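Local coordinates for protein Atg1 tMIT (Kluyveromyces marxianus, PDB 4P1N) that belongs to a serine/threonine protein kinase that is essential for autophagy, where it is required to form autophagosomes, and that also serves cytoplasm-to-vacuole transport, at residues F13-S18 / S118-T123; S18-F22 / L142-I146. All coordinates share one frame; numbering follows the deposited sequence.

Contact 1. Residues F13-S18 / S118-T123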
loop_
_atom_site.group_PDB
_atom_site.type_symbol
_atom_site.label_atom_id
_atom_site.label_comp_id
_atom_site.label_asym_id
_atom_site.label_seq_id
_atom_site.Cartn_x
_atom_site.Cartn_y
_atom_site.Cartn_z
ATOM N N PHE B 13 -3.208 -8.992 11.588
ATOM C CA PHE B 13 -3.153 -7.801 12.428
ATOM C C PHE B 13 -2.741 -6.573 11.609
ATOM O O PHE B 13 -3.286 -5.488 11.775
ATOM C CB PHE B 13 -2.210 -7.994 13.598
ATOM C CG PHE B 13 -2.852 -8.676 14.786
ATOM C CD1 PHE B 13 -3.302 -9.989 14.699
ATOM C CD2 PHE B 13 -2.997 -8.008 16.003
ATOM C CE1 PHE B 13 -3.885 -10.624 15.793
ATOM C CE2 PHE B 13 -3.574 -8.644 17.102
ATOM C CZ PHE B 13 -4.016 -9.954 16.997
ATOM N N VAL B 14 -1.794 -6.771 10.703
ATOM C CA VAL B 14 -1.333 -5.726 9.834
ATOM C C VAL B 14 -2.414 -5.377 8.808
ATOM O O VAL B 14 -2.613 -4.223 8.537
ATOM C CB VAL B 14 -0.030 -6.140 9.142
ATOM C CG1 VAL B 14 0.425 -5.081 8.153
ATOM C CG2 VAL B 14 1.051 -6.333 10.189
ATOM N N GLU B 15 -3.146 -6.359 8.283
ATOM C CA GLU B 15 -4.249 -6.062 7.357
ATOM C C GLU B 15 -5.329 -5.204 8.003
ATOM O O GLU B 15 -5.874 -4.314 7.371
ATOM C CB GLU B 15 -4.921 -7.331 6.838
ATOM C CG GLU B 15 -4.186 -7.954 5.686
ATOM C CD GLU B 15 -4.822 -9.247 5.196
ATOM O OE1 GLU B 15 -5.325 -10.023 6.028
ATOM O OE2 GLU B 15 -4.792 -9.491 3.971
ATOM N N SER B 16 -5.661 -5.552 9.243
ATOM C CA SER B 16 -6.625 -4.817 10.079
ATOM C C SER B 16 -6.194 -3.341 10.338
ATOM O O SER B 16 -6.983 -2.419 10.227
ATOM C CB SER B 16 -6.795 -5.585 11.407
ATOM O OG SER B 16 -7.627 -4.887 12.323
ATOM N N LEU B 17 -4.929 -3.121 10.661
ATOM C CA LEU B 17 -4.416 -1.775 10.789
ATOM C C LEU B 17 -4.432 -1.046 9.485
ATOM O O LEU B 17 -4.701 0.140 9.475
ATOM C CB LEU B 17 -2.985 -1.747 11.370
ATOM C CG LEU B 17 -2.994 -2.163 12.837
ATOM C CD1 LEU B 17 -1.602 -2.604 13.293
ATOM C CD2 LEU B 17 -3.534 -1.050 13.735
ATOM N N SER B 18 -4.160 -1.742 8.393
ATOM C CA SER B 18 -4.100 -1.122 7.054
ATOM C C SER B 18 -5.481 -0.718 6.580
ATOM O O SER B 18 -5.642 0.300 5.880
ATOM C CB SER B 18 -3.452 -2.051 6.031
ATOM O OG SER B 18 -2.094 -2.289 6.353
ATOM N N SER B 118 1.939 2.631 13.991
ATOM C CA SER B 118 1.598 1.508 14.847
ATOM C C SER B 118 1.802 0.177 14.105
ATOM O O SER B 118 2.266 -0.801 14.667
ATOM C CB SER B 118 0.149 1.657 15.283
ATOM O OG SER B 118 -0.202 0.555 16.083
ATOM N N SER B 119 1.398 0.158 12.836
ATOM C CA SER B 119 1.670 -0.937 11.904
ATOM C C SER B 119 3.143 -1.308 11.761
ATOM O O SER B 119 3.529 -2.491 11.834
ATOM C CB SER B 119 1.106 -0.544 10.499
ATOM O OG SER B 119 0.385 -1.638 10.039
ATOM N N MET B 120 3.980 -0.310 11.531
ATOM C CA MET B 120 5.403 -0.562 11.357
ATOM C C MET B 120 6.043 -1.112 12.650
ATOM O O MET B 120 6.879 -2.027 12.618
ATOM C CB MET B 120 6.130 0.714 10.959
ATOM C CG MET B 120 5.683 1.315 9.649
ATOM S SD MET B 120 5.909 0.147 8.308
ATOM C CE MET B 120 7.624 0.481 7.971
ATOM N N LYS B 121 5.650 -0.528 13.775
ATOM C CA LYS B 121 6.128 -0.952 15.096
ATOM C C LYS B 121 5.791 -2.411 15.397
ATOM O O LYS B 121 6.646 -3.177 15.804
ATOM C CB LYS B 121 5.510 -0.058 16.172
ATOM C CG LYS B 121 6.128 1.327 16.193
ATOM C CD LYS B 121 5.300 2.314 16.996
ATOM C CE LYS B 121 5.960 3.693 17.047
ATOM N NZ LYS B 121 5.124 4.659 17.817
ATOM N N LEU B 122 4.540 -2.777 15.175
ATOM C CA LEU B 122 4.073 -4.134 15.374
ATOM C C LEU B 122 4.867 -5.099 14.516
ATOM O O LEU B 122 5.320 -6.150 14.985
ATOM C CB LEU B 122 2.591 -4.225 15.011
ATOM C CG LEU B 122 1.849 -5.508 15.394
ATOM C CD1 LEU B 122 1.476 -5.479 16.868
ATOM C CD2 LEU B 122 0.590 -5.702 14.565
ATOM N N THR B 123 5.034 -4.734 13.250
ATOM C CA THR B 123 5.791 -5.529 12.313
ATOM C C THR B 123 7.245 -5.576 12.717
ATOM O O THR B 123 7.879 -6.625 12.652
ATOM C CB THR B 123 5.647 -4.986 10.863
ATOM O OG1 THR B 123 4.258 -4.931 10.510
ATOM C CG2 THR B 123 6.371 -5.884 9.892
#
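Leu17 and Leu122 meet between two antiparallel helices, with Leu17 CD1 4.0 Å from Leu122 CD2. The same CD2 methyl touches the CB of Phe13 at 3.7 Å, so one branch of Leu122 lies against two residues a helical turn apart. Phe13 is an exposed residue at the border of the contact. Deeper in the interface, Ser119 turns its hydroxyl to the apolar side chains opposite. Ser119 OG lies 3.6 Å from Leu17 CB and 3.9 Å from Val14 CG1. The other methyl of Val14 points to Thr123, and CG2 comes within 3.5 Å of Thr123 OG1. These two side chains cross at about a right angle.

Two hydroxyls are turned back onto their own helices. Thr123 OG1, anti to its carbonyl carbon (chi1 -56°), donates to Ser119 O at 2.9 Å. Ser18 OG donates to Val14 O at 3.0 Å, from above the carbonyl plane. Each carbonyl also accepts the backbone N-H of the residue that gives the hydroxyl, from the opposite face of its plane. Further out, Glu15 forms a salt bridge to Lys138, and Ser119 and Met120 touch Ile146 of helix 137-170.

The axes of segments 13-18 and 118-123 approach to 9.9 Å, and their directions differ by 172°. No hydrogen bond crosses between the segments. Van der Waals contact therefore joins them, while the hydroxyls of Ser18 and Thr123 meet their polar needs within their own helices.

Contact 2. Residues S18-F22 / L142-I146; sequences SAKAF and LVQWI
Trp145 reaches across to helix 10-33 and lays the far end of its indole beside Ser18 and Phe22. Its CG is anti to the backbone N (chi1 -176°), which carries the six-membered ring out toward the other helix. There CZ3 lies 3.9 Å from Ser18 CB, and CH2 lies 3.8 Å from Ser18 O. That carbonyl oxygen also accepts the backbone N-H of Phe22.

The side chain of Phe22 crosses that of Trp145 at about a right angle. Trp145 CZ2 sits at the edge of the phenyl ring, near its plane, 4.1 Å from Phe22 CD1. Ala21 adds a looser contact, its CB 4.4 Å from Trp145 CH2.

Two aliphatic ends border the Ser18 hydroxyl. Ile146 has CG1 anti to its carbonyl carbon (chi1 -75°), and its CD1 comes 3.6 Å from Ser18 OG. Leu142 CD2 is 3.8 Å from the same oxygen. The hydroxyl is buried, but its hydrogen bond to Val14 O satisfies it.

The indole nitrogen is used between subunits. Trp145 NE1 bonds to Gln144 OE1 of the second subunit, and Gln144 OE1 here accepts from Trp145 NE1 of that subunit. Phe22 also packs on Gln144 of the second subunit.

The segment axes run roughly parallel, 29° apart and 11.5 Å at closest approach. First and third helices that run alike, with an antiparallel second helix, are characteristic of the three-helix MIT domain.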
loop_
_atom_site.group_PDB
_atom_site.type_symbol
_atom_site.label_atom_id
_atom_site.label_comp_id
_atom_site.label_asym_id
_atom_site.label_seq_id
_atom_site.Cartn_x
_atom_site.Cartn_y
_atom_site.Cartn_z
ATOM N N SER B 18 -4.160 -1.742 8.393
ATOM C CA SER B 18 -4.100 -1.122 7.054
ATOM C C SER B 18 -5.481 -0.718 6.580
ATOM O O SER B 18 -5.642 0.300 5.880
ATOM C CB SER B 18 -3.452 -2.051 6.031
ATOM O OG SER B 18 -2.094 -2.289 6.353
ATOM N N ALA B 19 -6.488 -1.481 6.971
ATOM C CA ALA B 19 -7.867 -1.065 6.725
ATOM C C ALA B 19 -8.226 0.242 7.428
ATOM O O ALA B 19 -8.848 1.174 6.861
ATOM C CB ALA B 19 -8.815 -2.171 7.145
ATOM N N LYS B 20 -7.832 0.314 8.677
ATOM C CA LYS B 20 -7.969 1.534 9.447
ATOM C C LYS B 20 -7.190 2.726 8.879
ATOM O O LYS B 20 -7.724 3.863 8.811
ATOM C CB LYS B 20 -7.504 1.273 10.886
ATOM C CG LYS B 20 -8.449 0.348 11.655
ATOM C CD LYS B 20 -7.861 -0.167 12.969
ATOM C CE LYS B 20 -8.832 -1.156 13.591
ATOM N NZ LYS B 20 -8.222 -1.756 14.790
ATOM N N ALA B 21 -5.939 2.492 8.480
ATOM C CA ALA B 21 -5.137 3.569 7.879
ATOM C C ALA B 21 -5.788 4.014 6.589
ATOM O O ALA B 21 -5.989 5.209 6.337
ATOM C CB ALA B 21 -3.706 3.097 7.636
ATOM N N PHE B 22 -6.263 3.062 5.814
ATOM C CA PHE B 22 -6.858 3.404 4.525
ATOM C C PHE B 22 -8.074 4.304 4.674
ATOM O O PHE B 22 -8.246 5.277 3.960
ATOM C CB PHE B 22 -7.258 2.118 3.759
ATOM C CG PHE B 22 -7.918 2.414 2.450
ATOM C CD1 PHE B 22 -7.149 2.685 1.326
ATOM C CD2 PHE B 22 -9.312 2.527 2.353
ATOM C CE1 PHE B 22 -7.751 2.978 0.110
ATOM C CE2 PHE B 22 -9.927 2.796 1.134
ATOM C CZ PHE B 22 -9.157 3.067 0.014
ATOM N N LEU B 142 2.144 -5.217 1.780
ATOM C CA LEU B 142 1.456 -4.349 2.718
ATOM C C LEU B 142 2.359 -3.342 3.340
ATOM O O LEU B 142 1.994 -2.175 3.504
ATOM C CB LEU B 142 0.823 -5.129 3.868
ATOM C CG LEU B 142 -0.576 -5.640 3.640
ATOM C CD1 LEU B 142 -1.043 -6.341 4.893
ATOM C CD2 LEU B 142 -1.534 -4.510 3.327
ATOM N N VAL B 143 3.521 -3.815 3.763
ATOM C CA VAL B 143 4.484 -2.969 4.399
ATOM C C VAL B 143 5.053 -1.927 3.436
ATOM O O VAL B 143 5.198 -0.778 3.833
ATOM C CB VAL B 143 5.587 -3.794 5.082
ATOM C CG1 VAL B 143 6.703 -2.884 5.592
ATOM C CG2 VAL B 143 4.981 -4.586 6.244
ATOM N N GLN B 144 5.370 -2.305 2.196
ATOM C CA GLN B 144 5.669 -1.278 1.180
ATOM C C GLN B 144 4.569 -0.213 1.066
ATOM O O GLN B 144 4.864 1.004 1.094
ATOM C CB GLN B 144 5.984 -1.903 -0.157
ATOM C CG GLN B 144 7.322 -2.662 -0.101
ATOM C CD GLN B 144 7.660 -3.329 -1.392
ATOM O OE1 GLN B 144 6.851 -3.353 -2.322
ATOM N NE2 GLN B 144 8.882 -3.895 -1.480
ATOM N N TRP B 145 3.306 -0.664 1.016
ATOM C CA TRP B 145 2.173 0.260 1.000
ATOM C C TRP B 145 2.119 1.190 2.198
ATOM O O TRP B 145 1.950 2.397 2.041
ATOM C CB TRP B 145 0.862 -0.505 0.854
ATOM C CG TRP B 145 -0.336 0.373 0.725
ATOM C CD1 TRP B 145 -0.834 1.002 -0.416
ATOM C CD2 TRP B 145 -1.186 0.785 1.810
ATOM N NE1 TRP B 145 -1.969 1.739 -0.070
ATOM C CE2 TRP B 145 -2.196 1.608 1.283
ATOM C CE3 TRP B 145 -1.217 0.479 3.158
ATOM C CZ2 TRP B 145 -3.202 2.166 2.092
ATOM C CZ3 TRP B 145 -2.249 1.006 3.953
ATOM C CH2 TRP B 145 -3.208 1.837 3.419
ATOM N N ILE B 146 2.241 0.626 3.404
ATOM C CA ILE B 146 2.223 1.387 4.651
ATOM C C ILE B 146 3.309 2.424 4.614
ATOM O O ILE B 146 3.079 3.583 4.910
ATOM C CB ILE B 146 2.437 0.429 5.880
ATOM C CG1 ILE B 146 1.183 -0.366 6.151
ATOM C CG2 ILE B 146 2.857 1.195 7.126
ATOM C CD1 ILE B 146 1.397 -1.651 6.932
#

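In the fold
Contacts 1 and 2 use successive turns of helix 10-33 and share Ser18. Contact 1 joins it to helix 95-129, and contact 2 to helix 137-170, the next helix in the chain. Their centres are 7 Å apart. They meet directly where Ile146 CD1 lies 3.3 Å from Ser119 OG, so all three helices of the first MIT domain pack together here. Contact 1 is partly buried, with leucines and small hydroxyl residues between antiparallel helices. All touching residues of contact 2 are buried, and an indole and a phenyl ring join the aliphatic groups there, between helices running roughly parallel. The assembly covers both: another protein's chain packs on Met120 and Thr123, while contact 2 also faces the second subunit.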